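Local coordinates for protein myroilysin (Myroides profundi, PDB 5CZW) that probably acts as a zinc-dependent metalloendopeptidase of the astacin (M12A) family of metzincins, held latent by a cysteine switch, at residues G96-Y102 with E115-W121; K3-A7 with S112-T116; I49-G55 with P87-F93; M145-Q150 with S201-I207. The protein carries 1 engineered substitution. One frame throughout, in Å; residues are numbered along the deposited sequence.

Contact 1: G96-Y102 with E115-W121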
# COMPACT_ATOMS: atom_id res chain seq x y z
N GLY A 96 5.09 8.26 -9.14
CA GLY A 96 4.66 9.47 -8.48
C GLY A 96 3.32 9.56 -7.84
O GLY A 96 3.06 10.53 -7.18
N ALA A 97 2.49 8.51 -8.02
CA ALA A 97 1.12 8.40 -7.48
C ALA A 97 1.02 7.91 -6.06
O ALA A 97 -0.06 7.80 -5.48
CB ALA A 97 0.37 7.46 -8.34
N GLY A 98 2.21 7.61 -5.51
CA GLY A 98 2.28 6.91 -4.25
C GLY A 98 2.09 5.43 -4.41
O GLY A 98 1.92 4.94 -5.48
N SER A 99 2.22 4.69 -3.33
CA SER A 99 1.93 3.24 -3.39
C SER A 99 0.76 3.03 -2.50
O SER A 99 0.56 3.75 -1.49
CB SER A 99 3.14 2.41 -2.89
OG SER A 99 4.30 2.53 -3.70
N TYR A 100 -0.05 2.03 -2.83
CA TYR A 100 -1.34 1.82 -2.18
C TYR A 100 -1.95 0.53 -2.58
O TYR A 100 -1.64 0.01 -3.66
CB TYR A 100 -2.34 3.01 -2.54
CG TYR A 100 -2.56 3.42 -3.98
CD1 TYR A 100 -3.43 2.74 -4.82
CD2 TYR A 100 -1.79 4.43 -4.52
CE1 TYR A 100 -3.59 3.12 -6.11
CE2 TYR A 100 -1.95 4.84 -5.83
CZ TYR A 100 -2.81 4.17 -6.63
OH TYR A 100 -3.02 4.50 -7.96
N SER A 101 -2.94 0.11 -1.78
CA SER A 101 -3.85 -1.02 -2.13
C SER A 101 -5.16 -0.83 -1.39
O SER A 101 -5.18 -0.41 -0.21
CB SER A 101 -3.27 -2.38 -1.72
OG SER A 101 -4.14 -3.45 -2.04
N TYR A 102 -6.25 -1.18 -2.05
CA TYR A 102 -7.49 -1.36 -1.34
C TYR A 102 -7.34 -2.46 -0.33
O TYR A 102 -6.49 -3.33 -0.45
CB TYR A 102 -8.68 -1.55 -2.31
CG TYR A 102 -8.86 -0.38 -3.22
CD1 TYR A 102 -9.52 0.79 -2.75
CD2 TYR A 102 -8.34 -0.35 -4.53
CE1 TYR A 102 -9.62 1.88 -3.54
CE2 TYR A 102 -8.41 0.78 -5.30
CZ TYR A 102 -9.13 1.87 -4.83
OH TYR A 102 -9.25 3.00 -5.59
N GLU A 115 -7.15 0.08 -11.38
CA GLU A 115 -6.27 -0.72 -10.57
C GLU A 115 -6.72 -0.89 -9.17
O GLU A 115 -7.50 -0.08 -8.62
CB GLU A 115 -4.89 -0.07 -10.55
CG GLU A 115 -4.72 1.14 -9.63
CD GLU A 115 -5.23 2.45 -10.16
OE1 GLU A 115 -6.03 2.43 -11.14
OE2 GLU A 115 -4.86 3.48 -9.59
N THR A 116 -6.26 -1.99 -8.52
CA THR A 116 -6.56 -2.20 -7.12
C THR A 116 -5.31 -1.95 -6.19
O THR A 116 -5.44 -1.92 -4.95
CB THR A 116 -7.10 -3.59 -6.78
OG1 THR A 116 -6.01 -4.54 -6.82
CG2 THR A 116 -8.23 -3.93 -7.71
N MET A 117 -4.15 -1.84 -6.84
CA MET A 117 -2.87 -1.64 -6.14
C MET A 117 -1.94 -0.83 -7.07
O MET A 117 -1.98 -1.01 -8.30
CB MET A 117 -2.24 -3.00 -5.88
CG MET A 117 -0.93 -2.95 -5.09
SD MET A 117 -0.22 -4.59 -4.72
CE MET A 117 -1.48 -5.36 -3.72
N ASN A 118 -1.06 0.00 -6.50
CA ASN A 118 -0.06 0.74 -7.31
C ASN A 118 1.26 0.75 -6.51
O ASN A 118 1.27 0.90 -5.33
CB ASN A 118 -0.49 2.15 -7.55
CG ASN A 118 0.38 2.88 -8.55
OD1 ASN A 118 0.43 2.47 -9.73
ND2 ASN A 118 1.19 3.86 -8.10
N PHE A 119 2.35 0.62 -7.26
CA PHE A 119 3.68 0.85 -6.74
C PHE A 119 4.21 2.10 -7.47
O PHE A 119 4.38 2.09 -8.68
CB PHE A 119 4.50 -0.35 -7.05
CG PHE A 119 4.15 -1.52 -6.19
CD1 PHE A 119 4.35 -1.45 -4.83
CD2 PHE A 119 3.50 -2.58 -6.72
CE1 PHE A 119 3.97 -2.55 -4.05
CE2 PHE A 119 3.10 -3.68 -5.98
CZ PHE A 119 3.33 -3.66 -4.63
N GLY A 120 4.43 3.12 -6.67
CA GLY A 120 4.75 4.42 -7.24
C GLY A 120 6.19 4.79 -7.45
O GLY A 120 6.42 5.91 -7.94
N TRP A 121 7.13 3.97 -6.99
CA TRP A 121 8.56 4.36 -7.03
C TRP A 121 9.57 3.29 -7.32
O TRP A 121 10.81 3.54 -7.14
CB TRP A 121 8.93 5.07 -5.74
CG TRP A 121 8.72 4.28 -4.45
CD1 TRP A 121 9.49 3.30 -3.97
CD2 TRP A 121 7.61 4.39 -3.52
NE1 TRP A 121 8.99 2.80 -2.82
CE2 TRP A 121 7.82 3.45 -2.52
CE3 TRP A 121 6.47 5.20 -3.46
CZ2 TRP A 121 6.93 3.30 -1.44
CZ3 TRP A 121 5.63 5.09 -2.39
CH2 TRP A 121 5.86 4.15 -1.41
O HOH W 1 5.17 7.68 -5.73
O HOH W 2 6.71 1.52 -5.18
O HOH W 3 -5.44 -5.00 -4.23
O HOH W 4 -8.92 2.27 -8.38

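Contact 2: K3-A7 with S112-T116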
# COMPACT_ATOMS: atom_id res chain seq x y z
N LYS A 3 -6.07 -7.04 -20.86
CA LYS A 3 -6.72 -5.87 -21.38
C LYS A 3 -6.25 -4.64 -20.60
O LYS A 3 -6.28 -4.69 -19.37
CB LYS A 3 -8.22 -6.09 -21.13
CG LYS A 3 -9.10 -4.93 -21.58
CD LYS A 3 -10.58 -5.28 -21.56
CE LYS A 3 -11.04 -5.98 -22.84
NZ LYS A 3 -12.49 -5.71 -23.09
N GLU A 4 -5.86 -3.57 -21.29
CA GLU A 4 -5.32 -2.36 -20.63
C GLU A 4 -6.41 -1.70 -19.75
O GLU A 4 -7.62 -1.81 -20.04
CB GLU A 4 -4.83 -1.35 -21.68
CG GLU A 4 -3.93 -1.98 -22.74
CD GLU A 4 -2.70 -1.19 -23.15
OE1 GLU A 4 -2.67 0.06 -23.10
OE2 GLU A 4 -1.75 -1.86 -23.59
N LEU A 5 -5.96 -1.04 -18.67
CA LEU A 5 -6.79 -0.34 -17.74
C LEU A 5 -6.99 1.07 -18.28
O LEU A 5 -6.23 1.53 -19.14
CB LEU A 5 -6.14 -0.27 -16.33
CG LEU A 5 -5.81 -1.65 -15.73
CD1 LEU A 5 -5.20 -1.45 -14.35
CD2 LEU A 5 -7.01 -2.58 -15.58
N ARG A 6 -7.99 1.76 -17.78
CA ARG A 6 -8.16 3.14 -18.24
C ARG A 6 -6.94 3.95 -17.84
O ARG A 6 -6.33 3.76 -16.76
CB ARG A 6 -9.42 3.77 -17.66
CG ARG A 6 -9.45 3.71 -16.14
CD ARG A 6 -9.84 5.00 -15.47
NE ARG A 6 -8.74 5.93 -15.21
CZ ARG A 6 -7.83 5.86 -14.22
NH1 ARG A 6 -7.73 4.83 -13.36
NH2 ARG A 6 -6.99 6.87 -14.13
N ALA A 7 -6.60 4.92 -18.69
CA ALA A 7 -5.38 5.68 -18.47
C ALA A 7 -5.38 6.61 -17.24
O ALA A 7 -6.39 7.22 -16.90
CB ALA A 7 -5.04 6.48 -19.76
N SER A 112 -13.48 -2.93 -13.20
CA SER A 112 -12.46 -3.81 -13.80
C SER A 112 -11.45 -3.09 -14.63
O SER A 112 -10.44 -3.70 -14.98
CB SER A 112 -13.09 -4.99 -14.52
OG SER A 112 -13.87 -4.51 -15.58
N ASN A 113 -11.76 -1.86 -15.04
CA ASN A 113 -10.83 -1.02 -15.77
C ASN A 113 -9.95 -0.12 -14.94
O ASN A 113 -9.31 0.75 -15.52
CB ASN A 113 -11.54 -0.18 -16.83
CG ASN A 113 -12.61 0.69 -16.27
OD1 ASN A 113 -12.99 0.63 -15.09
ND2 ASN A 113 -13.10 1.59 -17.15
N GLU A 114 -9.86 -0.34 -13.63
CA GLU A 114 -9.09 0.48 -12.72
C GLU A 114 -8.20 -0.47 -11.93
O GLU A 114 -8.49 -1.67 -11.78
CB GLU A 114 -10.02 1.17 -11.71
CG GLU A 114 -10.88 2.27 -12.29
CD GLU A 114 -11.73 3.01 -11.27
OE1 GLU A 114 -11.57 2.85 -10.02
OE2 GLU A 114 -12.60 3.78 -11.78
N GLU A 115 -7.15 0.08 -11.38
CA GLU A 115 -6.27 -0.72 -10.57
C GLU A 115 -6.72 -0.89 -9.17
O GLU A 115 -7.50 -0.08 -8.62
CB GLU A 115 -4.89 -0.07 -10.55
CG GLU A 115 -4.72 1.14 -9.63
CD GLU A 115 -5.23 2.45 -10.16
OE1 GLU A 115 -6.03 2.43 -11.14
OE2 GLU A 115 -4.86 3.48 -9.59
N THR A 116 -6.26 -1.99 -8.52
CA THR A 116 -6.56 -2.20 -7.12
C THR A 116 -5.31 -1.95 -6.19
O THR A 116 -5.44 -1.92 -4.95
CB THR A 116 -7.10 -3.59 -6.78
OG1 THR A 116 -6.01 -4.54 -6.82
CG2 THR A 116 -8.23 -3.93 -7.71

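Contact 3: I49-G55 with P87-F93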
# COMPACT_ATOMS: atom_id res chain seq x y z
N ILE A 49 -5.93 -16.11 -5.05
CA ILE A 49 -6.32 -14.81 -5.57
C ILE A 49 -5.50 -14.54 -6.83
O ILE A 49 -4.24 -14.61 -6.86
CB ILE A 49 -6.05 -13.69 -4.52
CG1 ILE A 49 -6.74 -13.99 -3.19
CG2 ILE A 49 -6.48 -12.33 -5.08
CD1 ILE A 49 -6.22 -13.13 -2.06
N THR A 50 -6.21 -14.27 -7.93
CA THR A 50 -5.55 -13.89 -9.19
C THR A 50 -5.00 -12.43 -9.12
O THR A 50 -5.69 -11.56 -8.59
CB THR A 50 -6.48 -14.05 -10.40
OG1 THR A 50 -7.66 -13.29 -10.20
CG2 THR A 50 -6.82 -15.50 -10.67
N VAL A 51 -3.79 -12.27 -9.59
CA VAL A 51 -3.06 -10.98 -9.60
C VAL A 51 -2.64 -10.68 -11.01
O VAL A 51 -2.00 -11.55 -11.64
CB VAL A 51 -1.83 -11.00 -8.65
CG1 VAL A 51 -1.20 -9.60 -8.62
CG2 VAL A 51 -2.25 -11.43 -7.27
N GLY A 52 -2.86 -9.46 -11.51
CA GLY A 52 -2.33 -9.16 -12.75
C GLY A 52 -1.45 -7.93 -12.59
O GLY A 52 -1.76 -7.01 -11.83
N LEU A 53 -0.39 -7.92 -13.34
CA LEU A 53 0.58 -6.80 -13.34
C LEU A 53 0.45 -6.02 -14.64
O LEU A 53 0.48 -6.51 -15.81
CB LEU A 53 2.01 -7.35 -13.11
CG LEU A 53 2.28 -8.23 -11.86
CD1 LEU A 53 3.74 -8.66 -11.74
CD2 LEU A 53 1.78 -7.52 -10.58
N TYR A 54 0.32 -4.72 -14.48
CA TYR A 54 0.08 -3.87 -15.61
C TYR A 54 1.21 -2.89 -15.78
O TYR A 54 1.36 -1.99 -14.98
CB TYR A 54 -1.27 -3.14 -15.46
CG TYR A 54 -2.46 -4.04 -15.44
CD1 TYR A 54 -2.79 -4.77 -14.32
CD2 TYR A 54 -3.29 -4.14 -16.54
CE1 TYR A 54 -3.90 -5.59 -14.26
CE2 TYR A 54 -4.41 -4.97 -16.50
CZ TYR A 54 -4.73 -5.64 -15.39
OH TYR A 54 -5.82 -6.44 -15.42
N GLY A 55 1.99 -3.08 -16.86
CA GLY A 55 3.20 -2.25 -17.05
C GLY A 55 4.35 -2.72 -16.20
O GLY A 55 4.33 -3.90 -15.74
N PRO A 87 -8.14 -10.02 -13.43
CA PRO A 87 -7.55 -10.49 -12.22
C PRO A 87 -8.25 -9.81 -11.05
O PRO A 87 -8.75 -8.68 -11.16
CB PRO A 87 -6.10 -10.02 -12.34
CG PRO A 87 -5.90 -9.79 -13.80
CD PRO A 87 -7.20 -9.27 -14.28
N GLN A 88 -8.22 -10.47 -9.91
CA GLN A 88 -8.87 -9.93 -8.73
C GLN A 88 -8.12 -8.76 -8.10
O GLN A 88 -8.72 -7.77 -7.63
CB GLN A 88 -9.06 -11.02 -7.69
CG GLN A 88 -10.13 -12.03 -8.03
CD GLN A 88 -10.10 -13.29 -7.23
OE1 GLN A 88 -9.08 -13.93 -7.08
NE2 GLN A 88 -11.25 -13.65 -6.71
N ILE A 89 -6.78 -8.88 -8.14
CA ILE A 89 -5.84 -7.80 -7.74
C ILE A 89 -5.19 -7.36 -9.00
O ILE A 89 -4.67 -8.15 -9.78
CB ILE A 89 -4.83 -8.28 -6.71
CG1 ILE A 89 -5.59 -8.61 -5.40
CG2 ILE A 89 -3.74 -7.22 -6.46
CD1 ILE A 89 -4.75 -9.30 -4.38
N ARG A 90 -5.25 -6.04 -9.21
CA ARG A 90 -4.74 -5.42 -10.47
C ARG A 90 -3.72 -4.32 -10.11
O ARG A 90 -4.05 -3.32 -9.46
CB ARG A 90 -5.84 -4.85 -11.37
CG ARG A 90 -6.84 -5.97 -11.75
CD ARG A 90 -8.01 -5.46 -12.61
NE ARG A 90 -8.85 -4.56 -11.90
CZ ARG A 90 -9.83 -4.90 -11.11
NH1 ARG A 90 -10.06 -6.13 -10.87
NH2 ARG A 90 -10.55 -3.96 -10.47
N VAL A 91 -2.47 -4.64 -10.37
CA VAL A 91 -1.31 -3.85 -9.90
C VAL A 91 -0.71 -2.97 -11.05
O VAL A 91 -0.35 -3.46 -12.17
CB VAL A 91 -0.16 -4.79 -9.47
CG1 VAL A 91 0.99 -3.91 -8.96
CG2 VAL A 91 -0.66 -5.82 -8.48
N THR A 92 -0.70 -1.68 -10.81
CA THR A 92 0.04 -0.76 -11.67
C THR A 92 1.31 -0.24 -11.06
O THR A 92 1.54 -0.41 -9.87
CB THR A 92 -0.87 0.39 -12.08
OG1 THR A 92 -1.46 0.95 -10.93
CG2 THR A 92 -1.98 -0.11 -13.08
N PHE A 93 2.07 0.48 -11.92
CA PHE A 93 3.39 0.98 -11.59
C PHE A 93 3.46 2.46 -11.95
O PHE A 93 4.49 2.94 -12.57
CB PHE A 93 4.43 0.17 -12.32
CG PHE A 93 4.44 -1.25 -11.85
CD1 PHE A 93 5.15 -1.65 -10.68
CD2 PHE A 93 3.72 -2.17 -12.53
CE1 PHE A 93 5.09 -2.98 -10.27
CE2 PHE A 93 3.68 -3.47 -12.08
CZ PHE A 93 4.33 -3.84 -10.96
O HOH W 5 1.82 0.58 -14.85

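Contact 4: M145-Q150 with S201-I207. With ZN (zinc ion), chain B.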
# COMPACT_ATOMS: atom_id res chain seq x y z
N MET A 145 -4.92 -6.20 6.07
CA MET A 145 -4.30 -5.52 7.18
C MET A 145 -4.33 -4.01 7.04
O MET A 145 -4.22 -3.53 5.97
CB MET A 145 -2.88 -6.00 7.31
CG MET A 145 -2.90 -7.43 7.88
SD MET A 145 -1.34 -8.06 8.37
CE MET A 145 -1.12 -7.29 9.96
N ILE A 146 -4.48 -3.32 8.16
CA ILE A 146 -4.41 -1.88 8.21
C ILE A 146 -3.02 -1.43 8.70
O ILE A 146 -2.20 -2.25 9.12
CB ILE A 146 -5.58 -1.35 9.07
CG1 ILE A 146 -5.36 -1.75 10.52
CG2 ILE A 146 -6.90 -1.75 8.42
CD1 ILE A 146 -6.36 -1.11 11.51
N HIS A 147 -2.78 -0.11 8.65
CA HIS A 147 -1.61 0.39 9.21
C HIS A 147 -1.45 0.21 10.72
O HIS A 147 -2.37 0.46 11.50
CB HIS A 147 -1.51 1.89 8.93
CG HIS A 147 -1.11 2.19 7.51
ND1 HIS A 147 -1.75 3.15 6.76
CD2 HIS A 147 -0.24 1.59 6.66
CE1 HIS A 147 -1.25 3.16 5.54
NE2 HIS A 147 -0.29 2.30 5.51
N GLU A 148 -0.25 -0.10 11.11
CA GLU A 148 0.20 0.09 12.53
C GLU A 148 0.81 1.46 12.67
O GLU A 148 1.67 1.81 11.89
CB GLU A 148 1.28 -0.94 12.88
CG GLU A 148 0.74 -2.38 12.89
CD GLU A 148 -0.20 -2.64 14.08
OE1 GLU A 148 0.09 -2.19 15.26
OE2 GLU A 148 -1.30 -3.20 13.81
N HIS A 149 0.29 2.28 13.58
CA HIS A 149 0.82 3.64 13.76
C HIS A 149 0.88 3.90 15.26
O HIS A 149 -0.11 3.87 15.91
CB HIS A 149 -0.08 4.62 13.10
CG HIS A 149 0.24 6.02 13.44
ND1 HIS A 149 1.40 6.63 13.01
CD2 HIS A 149 -0.44 6.94 14.15
CE1 HIS A 149 1.43 7.87 13.48
NE2 HIS A 149 0.31 8.08 14.16
N GLN A 150 2.09 4.07 15.76
CA GLN A 150 2.33 4.39 17.15
C GLN A 150 2.46 5.87 17.12
O GLN A 150 3.42 6.38 16.54
CB GLN A 150 3.68 3.74 17.56
CG GLN A 150 3.97 3.71 19.05
CD GLN A 150 3.03 2.74 19.74
OE1 GLN A 150 2.55 3.01 20.83
NE2 GLN A 150 2.67 1.65 19.04
N SER A 201 6.52 -4.45 12.90
CA SER A 201 5.55 -4.84 11.91
C SER A 201 5.83 -4.25 10.53
O SER A 201 6.20 -3.08 10.38
CB SER A 201 4.13 -4.52 12.31
OG SER A 201 3.21 -4.94 11.29
N ILE A 202 5.66 -5.08 9.52
CA ILE A 202 5.82 -4.62 8.16
C ILE A 202 4.71 -3.58 7.85
O ILE A 202 4.86 -2.81 6.96
CB ILE A 202 5.71 -5.82 7.21
CG1 ILE A 202 6.13 -5.45 5.85
CG2 ILE A 202 4.28 -6.32 7.18
CD1 ILE A 202 7.59 -5.39 5.66
N MET A 203 3.62 -3.61 8.66
CA MET A 203 2.46 -2.74 8.47
C MET A 203 2.60 -1.33 9.05
O MET A 203 1.68 -0.52 8.96
CB MET A 203 1.12 -3.44 8.84
CG MET A 203 0.75 -4.67 7.99
SD MET A 203 1.05 -4.49 6.23
CE MET A 203 -0.16 -3.24 5.78
N HIS A 204 3.74 -1.04 9.66
CA HIS A 204 3.91 0.30 10.26
C HIS A 204 3.78 1.34 9.19
O HIS A 204 4.17 1.12 8.11
CB HIS A 204 5.16 0.48 11.16
CG HIS A 204 4.90 0.21 12.61
ND1 HIS A 204 4.35 1.15 13.46
CD2 HIS A 204 5.02 -0.92 13.33
CE1 HIS A 204 4.19 0.62 14.65
NE2 HIS A 204 4.57 -0.64 14.59
N TYR A 205 3.21 2.46 9.55
CA TYR A 205 2.94 3.59 8.63
C TYR A 205 4.13 4.52 8.58
O TYR A 205 4.59 5.07 9.61
CB TYR A 205 1.73 4.36 9.18
CG TYR A 205 1.35 5.52 8.38
CD1 TYR A 205 0.91 5.36 7.13
CD2 TYR A 205 1.22 6.73 8.96
CE1 TYR A 205 0.51 6.43 6.36
CE2 TYR A 205 0.91 7.83 8.23
CZ TYR A 205 0.48 7.68 6.92
OH TYR A 205 0.06 8.77 6.17
N SER A 206 4.71 4.62 7.41
CA SER A 206 5.83 5.50 7.18
C SER A 206 5.40 6.94 7.01
O SER A 206 4.52 7.19 6.28
CB SER A 206 6.45 5.08 5.85
OG SER A 206 6.92 3.79 5.97
N ILE A 207 6.08 7.86 7.68
CA ILE A 207 5.83 9.27 7.57
C ILE A 207 7.03 9.87 6.84
O ILE A 207 8.17 9.84 7.33
CB ILE A 207 5.57 9.96 8.93
CG1 ILE A 207 4.28 9.35 9.53
CG2 ILE A 207 5.39 11.46 8.73
CD1 ILE A 207 4.02 9.61 10.99
ZN ZN B . 0.24 1.17 3.86
O HOH W 6 3.86 5.68 12.22
O HOH W 7 4.41 3.63 13.99

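Contact 1: G96-Y102 with E115-W121
Tyr100 takes the p rotamer, laying its ring across the neighbouring strand so that Asn118 CB sits over one face, 3.5 Å from the ring centroid in a CH-pi contact. Tyr100 OH donates to Glu115 OE2 at 2.7 Å, an acceptor that Tyr170 also uses. Asn118, extended in t, suits a place between strands because its amide faces both ways: ND2 donates to Gly98 O at 2.9 Å, while OD1 accepts from Thr92 OG1 and the backbone of Thr94. The backbones form an antiparallel ladder, with Tyr100 and Asn118 as the hydrogen-bonded pair. Strand 100-101 is the edge strand of the metzincin sheet, bordering the active-site cleft, and Ser99 bonds by its backbone to Val22 and Lys24, which flank the zinc-binding Cys23. On the other face, Met117, t at chi1 and chi2 and m at chi3, brings CE to 3.7 Å from Ser101 OG and packs on Phe139 of helix 128-143; Ser101, also t, donates from OG onward to Tyr102 O (2.8 Å). Ser99 OG lies over one face of the Trp121 indole, 3.2 Å from CZ3, while Trp121 NE1 bonds to Glu130. Gly120 suits its place: a CB would fall 2.4 Å from Gly98 O.

Contact 2: K3-A7 with S112-T116
An extended piece of the N-terminal region, which probably belongs to the propeptide carrying the zinc-binding cysteine, lies here against the loop that joins the antiparallel strands 100-101 and 117-118 of the metzincin sheet. Neither segment has regular secondary structure, so the contact rests on one backbone bond and a few side chains, chiefly those of Arg6, Leu5 and Asn113. Asn113 supplies the anchor through its main chain: its carbonyl O accepts from Arg6 N at 2.8 Å, and its exposed amide suits a loop facing solvent. Leu5 fits the hollow beside this bond. Leu5 CB is 3.4 Å from Asn113 O, Leu5 CD2 approaches Ser112 O to 3.7 Å, and Leu5 CD1 comes within 4.1 Å of Glu115 CB; the same side chain also touches Thr92 of strand 89-92. A branched apolar residue is apt here, because it covers the bend of the loop; Leu5 CD1 lies 3.9 Å from Glu115 N, which is buried without a hydrogen-bond partner. Arg6 is long enough to arch over Glu114, with NH1 4.2 Å from Glu114 CG, and to reach a buried polar group. There Tyr170 OH bonds to both Arg6 NH1 and Glu115 OE2, and the other carboxylate oxygen, Glu115 OE1, makes a long salt bridge of 3.7 Å with Arg6 NH1.

Contact 3: I49-G55 with P87-F93
Strands 49-54 and 89-92 run in the parallel part of the mixed metzincin sheet, the axes of these short segments 4.8 Å apart and inclined by 21°. Pro87 leads in, placing CB 3.4 Å from Gly52 N; glycine is needed at position 52, since a CB there would fall 2.6 Å from Pro87 CG. Gln88 ties down the start of the ladder: its OE1 accepts from Thr50 N (3.0 Å) and its N donates to Thr50 OG1 (2.9 Å), so side-chain bonds supplement a weak backbone bond from Gln88 N to Thr50 O (3.1 Å). At Ile89 the parallel pattern begins, with Ile89 N bound to Thr50 O (2.9 Å) and Ile89 O to Gly52 N (2.8 Å). Ile89 CD1 lies 3.6 Å from Ile49 CG2, on the apolar face shared with Val51, Leu53 and Val91. Arg90 points to the opposite face, where its CB lies 3.6 Å from Tyr54 CE1 and its guanidinium reaches back to Pro87 O and on to Glu114 O. Val91, beta-branched and compact, packs its CB 3.5 Å from Leu53 CD2 while its O accepts from Tyr54 N at 2.7 Å. Thr92 bonds by OG1 to Asn118 of the next strand. At Phe93 the backbones diverge (Phe93 CA to Gly55 CA 6.3 Å) and a water bridges them, 2.6 Å from Tyr54 O and 2.9 Å from Phe93 N.

Contact 4: M145-Q150 with S201-I207
Metal coordination dominates one side of this contact. His147, the third histidine of the extended HExxHxxGxxH motif, binds ZN through NE2 at 2.1 Å, while its ring also has a polar partner in Tyr187; His137, His141 and Cys23 complete the site. The facing segment is the Met-turn common to metzincins, a type I turn from Ser201 to His204. Two backbone hydrogen bonds join the segments, Glu148 N to Met203 O and Tyr205 N to Glu148 O, both 2.9 Å, and fix the loop behind the third ligand. Within the turn Ser201 OG accepts from Met203 N at 3.0 Å, an ST turn that a short hydroxyl side chain suits, and it also bonds to Asp228. Two CH-pi contacts follow: Glu148 CB sits squarely over the His204 ring, 3.6 Å from its centroid, and Tyr205 CB lies over the His147 ring face at 4.3 Å from its centroid. In astacin the corresponding tyrosine can ligate zinc; here Tyr205 OH is 7.9 Å from ZN and Cys23 occupies the fourth position. Apolar packing is supplied by two flexible methionines, Met145 CE to Met203 CG at 3.8 Å. Water links His149 ND1 to Tyr205 O, 2.8 Å from each. Met203 packs on His137 and His141, Ile202 on Ile136 and Ser206 on Arg133, so the Met-turn lies against helix 128-143, which leads into segment 145-150.

In the fold
Contacts 1 and 3 belong to one sheet: strands 117-118 and 89-92 are neighbours in it, joined by Thr116 N to Arg90 O and Asn118 OD1 to Thr92 OG1, both 2.7 Å. Contact 1 is buried near the middle of the chain, whereas contact 3 is only partly buried, and its parallel ladder has a more apolar face than the polar, water-dotted hairpin. Contact 2 lies at the surface and shares Glu115 and Thr116 with contact 1, adding sparse bonding without strands. Contact 4 is buried too, but across the chain's centre from contacts 2 and 3, about 16 Å from contact 1 between centres; there loops and metal replace sheet.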